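Protein-glutamine gamma-glutamyltransferase (PDB 6G49) cross-links proteins as a transglutaminase in vitro through its periplasmic domain, most of which is modelled here, and is critical for the viability of Pseudomonas aeruginosa. Local coordinates at residues P105-V111 / F153-W159; R68-Y72 / I313-L317. All coordinates share one frame; numbering follows the deposited sequence.

How the contacts relate
Contact 1 (105-111 with 153-159) joins two neighbouring strands of a six-stranded antiparallel sheet, whereas contact 2 (68-72 with 313-317) lays a 3-10 turn against the chain's last helix. Their centres are about 18 Å apart and their nearest atoms about 5 Å, without touching. Along the chain, contact 1 is nested within the loop that contact 2 closes. Only contact 2 borders the Cys243-His287-Asp303 site, assigned as catalytic by similarity: the Tyr72 side chain comes within about 3 Å of that of Asp303, and the Ile313 side chain within about 4 Å of that of His287. Contact 1 lies away from these residues.

Contact 1. Residues P105-V111 / F153-W159; sequences PELRYDV and FYRVSSW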
ATOM      1  N   PRO A 105      20.752   0.592  -2.672  1.00 33.30           N
ATOM      2  CA  PRO A 105      20.899   1.216  -3.993  1.00 35.78           C
ATOM      3  C   PRO A 105      19.912   2.383  -4.174  1.00 33.31           C
ATOM      4  O   PRO A 105      18.834   2.357  -3.589  1.00 30.32           O
ATOM      5  CB  PRO A 105      20.623   0.054  -4.951  1.00 37.48           C
ATOM      6  CG  PRO A 105      19.800  -0.930  -4.169  1.00 38.74           C
ATOM      7  CD  PRO A 105      20.146  -0.736  -2.709  1.00 34.66           C
ATOM      8  N   GLU A 106      20.331   3.404  -4.925  1.00 31.82           N
ATOM      9  CA  GLU A 106      19.499   4.524  -5.351  1.00 33.93           C
ATOM     10  C   GLU A 106      18.975   4.190  -6.745  1.00 34.15           C
ATOM     11  O   GLU A 106      19.765   3.899  -7.632  1.00 28.96           O
ATOM     12  CB  GLU A 106      20.289   5.825  -5.358  1.00 32.01           C
ATOM     13  CG  GLU A 106      19.523   7.062  -5.790  1.00 31.45           C
ATOM     14  CD  GLU A 106      20.393   8.303  -5.966  1.00 41.55           C
ATOM     15  OE1 GLU A 106      21.563   8.213  -5.614  1.00 41.34           O
ATOM     16  OE2 GLU A 106      19.907   9.351  -6.422  1.00 33.82           O
ATOM     17  N   LEU A 107      17.648   4.245  -6.943  1.00 26.03           N
ATOM     18  CA  LEU A 107      17.034   4.011  -8.263  1.00 24.49           C
ATOM     19  C   LEU A 107      16.592   5.383  -8.771  1.00 26.78           C
ATOM     20  O   LEU A 107      15.944   6.144  -8.082  1.00 25.10           O
ATOM     21  CB  LEU A 107      15.811   3.092  -8.186  1.00 25.52           C
ATOM     22  CG  LEU A 107      16.016   1.689  -7.642  1.00 30.40           C
ATOM     23  CD1 LEU A 107      14.710   0.904  -7.644  1.00 30.84           C
ATOM     24  CD2 LEU A 107      17.061   0.949  -8.447  1.00 43.37           C
ATOM     25  N   ARG A 108      16.980   5.709  -9.998  1.00 24.43           N
ATOM     26  CA  ARG A 108      16.718   7.004 -10.603  1.00 24.47           C
ATOM     27  C   ARG A 108      15.845   6.818 -11.841  1.00 21.14           C
ATOM     28  O   ARG A 108      16.047   5.926 -12.689  1.00 24.16           O
ATOM     29  CB  ARG A 108      18.021   7.703 -11.010  1.00 25.16           C
ATOM     30  CG  ARG A 108      18.904   8.077  -9.831  1.00 33.47           C
ATOM     31  CD  ARG A 108      20.070   8.963 -10.299  1.00 45.29           C
ATOM     32  NE  ARG A 108      20.806   9.582  -9.197  1.00 63.63           N
ATOM     33  CZ  ARG A 108      22.070   9.302  -8.869  1.00 78.81           C
ATOM     34  NH1 ARG A 108      22.786   8.476  -9.616  1.00 92.45           N
ATOM     35  NH2 ARG A 108      22.613   9.852  -7.795  1.00 67.24           N
ATOM     36  N   TYR A 109      14.778   7.624 -11.913  1.00 22.57           N
ATOM     37  CA  TYR A 109      13.838   7.471 -12.961  1.00 21.77           C
ATOM     38  C   TYR A 109      13.045   8.762 -13.152  1.00 19.71           C
ATOM     39  O   TYR A 109      12.949   9.569 -12.255  1.00 22.90           O
ATOM     40  CB  TYR A 109      12.915   6.252 -12.754  1.00 21.89           C
ATOM     41  CG  TYR A 109      12.232   6.200 -11.389  1.00 23.10           C
ATOM     42  CD1 TYR A 109      12.895   5.700 -10.289  1.00 21.05           C
ATOM     43  CD2 TYR A 109      10.934   6.703 -11.188  1.00 21.61           C
ATOM     44  CE1 TYR A 109      12.306   5.683  -9.027  1.00 21.39           C
ATOM     45  CE2 TYR A 109      10.317   6.630  -9.942  1.00 20.65           C
ATOM     46  CZ  TYR A 109      11.015   6.142  -8.853  1.00 21.88           C
ATOM     47  OH  TYR A 109      10.421   6.074  -7.608  1.00 21.48           O
ATOM     48  N   ASP A 110      12.442   8.905 -14.333  1.00 20.15           N
ATOM     49  CA  ASP A 110      11.590  10.010 -14.610  1.00 21.27           C
ATOM     50  C   ASP A 110      10.146   9.504 -14.782  1.00 19.73           C
ATOM     51  O   ASP A 110       9.916   8.405 -15.271  1.00 21.52           O
ATOM     52  CB  ASP A 110      12.019  10.682 -15.898  1.00 25.72           C
ATOM     53  CG  ASP A 110      13.412  11.277 -15.819  1.00 28.60           C
ATOM     54  OD1 ASP A 110      13.848  11.599 -14.671  1.00 31.22           O
ATOM     55  OD2 ASP A 110      13.970  11.455 -16.918  1.00 37.21           O
ATOM     56  N   VAL A 111       9.196  10.359 -14.392  1.00 21.17           N
ATOM     57  CA  VAL A 111       7.767  10.027 -14.455  1.00 19.76           C
ATOM     58  C   VAL A 111       7.046  11.121 -15.230  1.00 20.94           C
ATOM     59  O   VAL A 111       7.359  12.281 -15.047  1.00 22.05           O
ATOM     60  CB  VAL A 111       7.146   9.929 -13.060  1.00 22.05           C
ATOM     61  CG1 VAL A 111       5.657   9.557 -13.157  1.00 19.87           C
ATOM     62  CG2 VAL A 111       7.947   8.930 -12.232  1.00 21.33           C
ATOM     63  N   PHE A 153       5.652  16.214 -15.568  1.00 23.71           N
ATOM     64  CA  PHE A 153       6.931  15.468 -15.616  1.00 22.61           C
ATOM     65  C   PHE A 153       7.697  15.741 -14.326  1.00 20.25           C
ATOM     66  O   PHE A 153       7.805  16.879 -13.837  1.00 23.37           O
ATOM     67  CB  PHE A 153       7.735  15.975 -16.827  1.00 22.76           C
ATOM     68  CG  PHE A 153       9.061  15.300 -16.986  1.00 22.48           C
ATOM     69  CD1 PHE A 153      10.143  15.744 -16.268  1.00 24.80           C
ATOM     70  CD2 PHE A 153       9.216  14.308 -17.917  1.00 29.02           C
ATOM     71  CE1 PHE A 153      11.367  15.142 -16.428  1.00 26.47           C
ATOM     72  CE2 PHE A 153      10.471  13.746 -18.119  1.00 29.95           C
ATOM     73  CZ  PHE A 153      11.499  14.122 -17.307  1.00 24.75           C
ATOM     74  N   TYR A 154       8.295  14.698 -13.746  1.00 21.42           N
ATOM     75  CA  TYR A 154       9.125  14.881 -12.593  1.00 20.65           C
ATOM     76  C   TYR A 154      10.178  13.795 -12.529  1.00 19.79           C
ATOM     77  O   TYR A 154      10.038  12.726 -13.123  1.00 22.59           O
ATOM     78  CB  TYR A 154       8.323  14.949 -11.281  1.00 22.83           C
ATOM     79  CG  TYR A 154       7.460  13.764 -10.942  1.00 20.42           C
ATOM     80  CD1 TYR A 154       6.171  13.694 -11.399  1.00 22.15           C
ATOM     81  CD2 TYR A 154       7.888  12.781 -10.049  1.00 21.11           C
ATOM     82  CE1 TYR A 154       5.368  12.600 -11.098  1.00 23.40           C
ATOM     83  CE2 TYR A 154       7.075  11.710  -9.703  1.00 21.09           C
ATOM     84  CZ  TYR A 154       5.787  11.635 -10.194  1.00 20.73           C
ATOM     85  OH  TYR A 154       4.932  10.594  -9.914  1.00 22.02           O
ATOM     86  N   ARG A 155      11.268  14.133 -11.852  1.00 19.99           N
ATOM     87  CA  ARG A 155      12.430  13.274 -11.700  1.00 21.22           C
ATOM     88  C   ARG A 155      12.480  12.763 -10.280  1.00 22.12           C
ATOM     89  O   ARG A 155      12.218  13.496  -9.357  1.00 24.01           O
ATOM     90  CB  ARG A 155      13.696  14.043 -12.074  1.00 27.01           C
ATOM     91  CG  ARG A 155      13.572  14.774 -13.401  1.00 35.48           C
ATOM     92  CD  ARG A 155      14.901  15.349 -13.854  1.00 43.95           C
ATOM     93  NE  ARG A 155      15.947  14.356 -13.705  1.00 54.93           N
ATOM     94  CZ  ARG A 155      16.438  13.628 -14.698  1.00 72.29           C
ATOM     95  NH1 ARG A 155      15.998  13.795 -15.939  1.00 70.91           N
ATOM     96  NH2 ARG A 155      17.383  12.736 -14.450  1.00 80.04           N
ATOM     97  N   VAL A 156      12.830  11.497 -10.131  1.00 21.14           N
ATOM     98  CA  VAL A 156      12.797  10.808  -8.831  1.00 22.29           C
ATOM     99  C   VAL A 156      14.118  10.067  -8.586  1.00 22.51           C
ATOM    100  O   VAL A 156      14.631   9.435  -9.506  1.00 23.11           O
ATOM    101  CB  VAL A 156      11.634   9.809  -8.764  1.00 21.90           C
ATOM    102  CG1 VAL A 156      11.505   9.198  -7.371  1.00 21.42           C
ATOM    103  CG2 VAL A 156      10.314  10.454  -9.232  1.00 21.72           C
ATOM    104  N   SER A 157      14.496  10.012  -7.299  1.00 21.20           N
ATOM    105  CA  SER A 157      15.427   9.076  -6.741  1.00 22.10           C
ATOM    106  C   SER A 157      14.727   8.343  -5.590  1.00 21.02           C
ATOM    107  O   SER A 157      14.173   9.004  -4.723  1.00 21.93           O
ATOM    108  CB  SER A 157      16.662   9.775  -6.192  1.00 27.49           C
ATOM    109  OG  SER A 157      17.465  10.271  -7.259  1.00 27.33           O
ATOM    110  N   SER A 158      14.812   7.022  -5.600  1.00 20.78           N
ATOM    111  CA  SER A 158      14.220   6.194  -4.512  1.00 21.17           C
ATOM    112  C   SER A 158      15.302   5.292  -3.906  1.00 23.89           C
ATOM    113  O   SER A 158      16.112   4.708  -4.613  1.00 24.59           O
ATOM    114  CB  SER A 158      13.107   5.370  -5.083  1.00 21.15           C
ATOM    115  OG  SER A 158      11.995   6.171  -5.458  1.00 21.14           O
ATOM    116  N   TRP A 159      15.138   5.033  -2.602  1.00 23.17           N
ATOM    117  CA  TRP A 159      15.947   4.104  -1.831  1.00 23.54           C
ATOM    118  C   TRP A 159      15.046   3.039  -1.227  1.00 22.94           C
ATOM    119  O   TRP A 159      14.517   3.234  -0.123  1.00 22.15           O
ATOM    120  CB  TRP A 159      16.640   4.872  -0.708  1.00 27.81           C
ATOM    121  CG  TRP A 159      17.796   5.697  -1.184  1.00 27.59           C
ATOM    122  CD1 TRP A 159      19.120   5.335  -1.165  1.00 30.09           C
ATOM    123  CD2 TRP A 159      17.740   7.013  -1.762  1.00 27.40           C
ATOM    124  NE1 TRP A 159      19.880   6.321  -1.738  1.00 31.76           N
ATOM    125  CE2 TRP A 159      19.076   7.383  -2.068  1.00 30.88           C
ATOM    126  CE3 TRP A 159      16.724   7.948  -1.997  1.00 27.59           C
ATOM    127  CZ2 TRP A 159      19.384   8.619  -2.635  1.00 31.22           C
ATOM    128  CZ3 TRP A 159      17.036   9.169  -2.573  1.00 29.25           C
ATOM    129  CH2 TRP A 159      18.349   9.482  -2.910  1.00 28.26           C
TER
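Tyr109 overlaps Val156 with one ring face: Val156 CB stands 3.9 Å from the Tyr109 ring centroid and 22° off its normal, a CH-pi contact displaced toward the rim. With CG placed between the backbone N and the carbonyl carbon (chi1 52°), the ring lies across the valine rather than out from the sheet. At its edge, Tyr109 OH donates to Ser158 OG over 2.7 Å. Leu124 supplies further bonds, its N meeting Tyr109 OH and its O meeting Ser158 OG, so both hydroxyls are satisfied where they are buried. Tyr154 repeats the geometry from the partner strand, the same first torsion setting its ring over Val111, whose CB is 3.8 Å from the Tyr154 ring centroid; its hydroxyl bonds Phe122 O.

The opposite face carries Arg108, Ser157, Asp110 and Arg155. At the strand end Glu106, outside the paired residues, lays CG over the six-membered ring of Trp159, and Glu106 OE2 accepts from Ser157 OG at 2.7 Å through its anti lone pair. Asp110 lies alongside Arg155 with its OD1 above the centre of the guanidinium face. Asp110 OD2, 3.2 Å from Arg155 NH1, also lies well out of the guanidinium plane, so this salt bridge is electrostatic, with no N-H aimed at the oxygen.

Three hydrogen-bonded pairs, Leu107-Ser158, Tyr109-Val156 and Val111-Tyr154, alternate with the non-hydrogen-bonded pairs Arg108-Ser157 and Asp110-Arg155. An axis separation of 4.7 Å and an angle of 161° complete the evidence for regular antiparallel pairing, here between two inner strands of the six-stranded sheet, within the range of the TgpA N-terminal family.

Contact 2. Residues R68-Y72 / I313-L317; sequences REQLY and IEQGL
The 3-10 segment 68-70 passes the end of helix 310-315 with Glu69 CA and Glu314 CA 5.8 Å apart, and no direct hydrogen bond links the two segments. Arg68 does most of the reaching. Its chain is extended from CG to NE, which carries the guanidinium past the last helical turn until one face lies over Gln315 O, 3.6 Å from Arg68 NE. Water bridges the remaining distance: one molecule accepts from Arg68 NH1 at 3.1 Å and donates to Ile313 O at 2.7 Å, tying the arginine to a carbonyl of the helix end. Beyond the contact, Arg68 NH2 bonds Gly270 O.

Here the chain leaves the helix at Gly316, the first residue after it to depart from helical angles, with a positive phi of 100°. Leu71, on the other segment, is the centre of an inverse gamma turn that leads into strand 72-81.

Ile313 and Tyr72 cross at about a right angle, the isoleucine's CD1 branch meeting the hydroxyl end of the ring at 3.3 Å from Tyr72 OH. Ile313 CG2, anti to the backbone N, lies near both Tyr72 OH and Glu69 CA, 4.0 Å from the latter. This contact sits beside the proposed transglutaminase triad: both Tyr72 and Ile313 touch His287, and Tyr72 OH is hydrogen-bonded to Asp303 OD2, a bond that probably helps to position Asp303 from the second shell. Trp289 meets the tyrosine ring edge-to-face.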
ATOM      1  N   ARG A  68       9.594  -6.951 -11.606  1.00 30.65           N
ATOM      2  CA  ARG A  68       8.222  -6.513 -11.409  1.00 36.96           C
ATOM      3  C   ARG A  68       7.837  -6.518  -9.942  1.00 33.97           C
ATOM      4  O   ARG A  68       7.057  -5.678  -9.497  1.00 27.42           O
ATOM      5  CB  ARG A  68       7.215  -7.484 -12.011  1.00 38.13           C
ATOM      6  CG  ARG A  68       7.070  -7.331 -13.495  1.00 47.77           C
ATOM      7  CD  ARG A  68       5.919  -8.220 -13.889  1.00 50.53           C
ATOM      8  NE  ARG A  68       5.495  -7.811 -15.202  1.00 45.77           N
ATOM      9  CZ  ARG A  68       4.784  -6.714 -15.437  1.00 51.37           C
ATOM     10  NH1 ARG A  68       4.239  -6.045 -14.431  1.00 34.23           N
ATOM     11  NH2 ARG A  68       4.644  -6.289 -16.683  1.00 41.04           N
ATOM     12  N   GLU A  69       8.438  -7.448  -9.190  1.00 31.72           N
ATOM     13  CA  GLU A  69       8.099  -7.689  -7.798  1.00 38.00           C
ATOM     14  C   GLU A  69       8.477  -6.484  -6.957  1.00 31.26           C
ATOM     15  O   GLU A  69       8.022  -6.387  -5.864  1.00 33.33           O
ATOM     16  CB  GLU A  69       8.867  -8.909  -7.246  1.00 38.92           C
ATOM     17  CG  GLU A  69       8.803 -10.079  -8.191  1.00 61.27           C
ATOM     18  CD  GLU A  69       9.895 -10.109  -9.252  1.00 55.37           C
ATOM     19  OE1 GLU A  69       9.565  -9.853 -10.424  1.00 49.74           O
ATOM     20  OE2 GLU A  69      11.074 -10.360  -8.893  1.00 74.74           O
ATOM     21  N   GLN A  70       9.361  -5.624  -7.464  1.00 25.35           N
ATOM     22  CA  GLN A  70       9.797  -4.481  -6.752  1.00 24.81           C
ATOM     23  C   GLN A  70       8.990  -3.217  -7.126  1.00 21.83           C
ATOM     24  O   GLN A  70       9.278  -2.177  -6.558  1.00 22.17           O
ATOM     25  CB  GLN A  70      11.266  -4.203  -7.086  1.00 27.93           C
ATOM     26  CG  GLN A  70      12.163  -5.276  -6.461  1.00 34.48           C
ATOM     27  CD  GLN A  70      13.628  -5.174  -6.825  1.00 38.24           C
ATOM     28  OE1 GLN A  70      14.154  -4.114  -7.176  1.00 38.44           O
ATOM     29  NE2 GLN A  70      14.299  -6.310  -6.723  1.00 41.09           N
ATOM     30  N   LEU A  71       8.105  -3.283  -8.135  1.00 20.78           N
ATOM     31  CA  LEU A  71       7.473  -2.105  -8.681  1.00 18.80           C
ATOM     32  C   LEU A  71       6.199  -1.777  -7.886  1.00 17.49           C
ATOM     33  O   LEU A  71       5.064  -1.874  -8.366  1.00 19.95           O
ATOM     34  CB  LEU A  71       7.169  -2.327 -10.145  1.00 19.56           C
ATOM     35  CG  LEU A  71       8.404  -2.544 -11.016  1.00 19.88           C
ATOM     36  CD1 LEU A  71       7.973  -2.696 -12.440  1.00 23.55           C
ATOM     37  CD2 LEU A  71       9.390  -1.399 -10.869  1.00 23.35           C
ATOM     38  N   TYR A  72       6.419  -1.432  -6.631  1.00 18.62           N
ATOM     39  CA  TYR A  72       5.377  -0.908  -5.741  1.00 18.18           C
ATOM     40  C   TYR A  72       5.440   0.608  -5.726  1.00 18.01           C
ATOM     41  O   TYR A  72       6.271   1.215  -5.052  1.00 19.91           O
ATOM     42  CB  TYR A  72       5.522  -1.481  -4.324  1.00 19.99           C
ATOM     43  CG  TYR A  72       5.039  -2.903  -4.232  1.00 18.13           C
ATOM     44  CD1 TYR A  72       5.829  -3.960  -4.631  1.00 19.61           C
ATOM     45  CD2 TYR A  72       3.804  -3.207  -3.676  1.00 19.02           C
ATOM     46  CE1 TYR A  72       5.371  -5.251  -4.557  1.00 19.37           C
ATOM     47  CE2 TYR A  72       3.338  -4.514  -3.569  1.00 18.88           C
ATOM     48  CZ  TYR A  72       4.148  -5.548  -4.008  1.00 18.95           C
ATOM     49  OH  TYR A  72       3.696  -6.819  -3.873  1.00 20.89           O
ATOM     50  N   ILE A 313       1.472 -10.327  -9.029  1.00 21.19           N
ATOM     51  CA  ILE A 313       2.645  -9.567  -8.743  1.00 22.28           C
ATOM     52  C   ILE A 313       3.745  -9.843  -9.768  1.00 24.41           C
ATOM     53  O   ILE A 313       4.449  -8.923 -10.216  1.00 27.43           O
ATOM     54  CB  ILE A 313       3.075  -9.788  -7.266  1.00 20.69           C
ATOM     55  CG1 ILE A 313       2.004  -9.325  -6.275  1.00 26.48           C
ATOM     56  CG2 ILE A 313       4.402  -9.122  -6.975  1.00 24.67           C
ATOM     57  CD1 ILE A 313       1.719  -7.821  -6.353  1.00 29.28           C
ATOM     58  N   GLU A 314       3.904 -11.117 -10.142  1.00 24.76           N
ATOM     59  CA  GLU A 314       5.034 -11.499 -10.945  0.63 24.43           C
ATOM     60  C   GLU A 314       4.762 -11.204 -12.429  1.00 27.86           C
ATOM     61  O   GLU A 314       5.711 -10.957 -13.126  1.00 33.86           O
ATOM     62  CB  GLU A 314       5.315 -12.990 -10.774  0.63 28.45           C
ATOM     63  CG  GLU A 314       5.833 -13.349  -9.385  0.63 27.76           C
ATOM     64  CD  GLU A 314       7.087 -12.627  -8.896  0.63 32.13           C
ATOM     65  OE1 GLU A 314       7.863 -12.077  -9.730  0.63 33.79           O
ATOM     66  OE2 GLU A 314       7.287 -12.589  -7.653  0.63 38.99           O
ATOM     67  N   GLN A 315       3.481 -11.174 -12.833  1.00 27.81           N
ATOM     68  CA  GLN A 315       3.049 -11.074 -14.289  0.52 27.65           C
ATOM     69  C   GLN A 315       2.325  -9.751 -14.583  1.00 31.23           C
ATOM     70  O   GLN A 315       2.250  -9.347 -15.730  1.00 32.94           O
ATOM     71  CB  GLN A 315       2.026 -12.155 -14.662  0.52 24.93           C
ATOM     72  CG  GLN A 315       2.519 -13.591 -14.479  0.52 25.16           C
ATOM     73  CD  GLN A 315       1.490 -14.638 -14.862  0.52 33.10           C
ATOM     74  OE1 GLN A 315       0.294 -14.372 -15.107  0.52 24.96           O
ATOM     75  NE2 GLN A 315       1.974 -15.861 -14.960  0.52 22.11           N
ATOM     76  N   GLY A 316       1.634  -9.173 -13.577  1.00 29.82           N
ATOM     77  CA  GLY A 316       0.709  -7.994 -13.764  1.00 28.12           C
ATOM     78  C   GLY A 316      -0.734  -8.396 -13.818  1.00 29.99           C
ATOM     79  O   GLY A 316      -1.052  -9.547 -14.205  1.00 28.32           O
ATOM     80  N   LEU A 317      -1.694  -7.504 -13.463  1.00 26.20           N
ATOM     81  CA  LEU A 317      -3.123  -7.965 -13.315  0.50 25.53           C
ATOM     82  C   LEU A 317      -3.648  -8.432 -14.701  1.00 24.91           C
ATOM     83  O   LEU A 317      -4.452  -9.400 -14.676  1.00 31.43           O
ATOM     84  CB  LEU A 317      -4.113  -6.929 -12.692  0.50 27.14           C
ATOM     85  CG  LEU A 317      -5.584  -7.379 -12.517  0.50 27.98           C
ATOM     86  CD1 LEU A 317      -5.802  -8.415 -11.418  0.50 25.81           C
ATOM     87  CD2 LEU A 317      -6.564  -6.222 -12.257  0.50 23.01           C
TER
HETATM   88  O   HOH W   1       3.536  -6.742 -11.521  1.00 30.83           O
HETATM   89  O   HOH W   2       8.454 -11.255 -12.566  1.00 50.49           O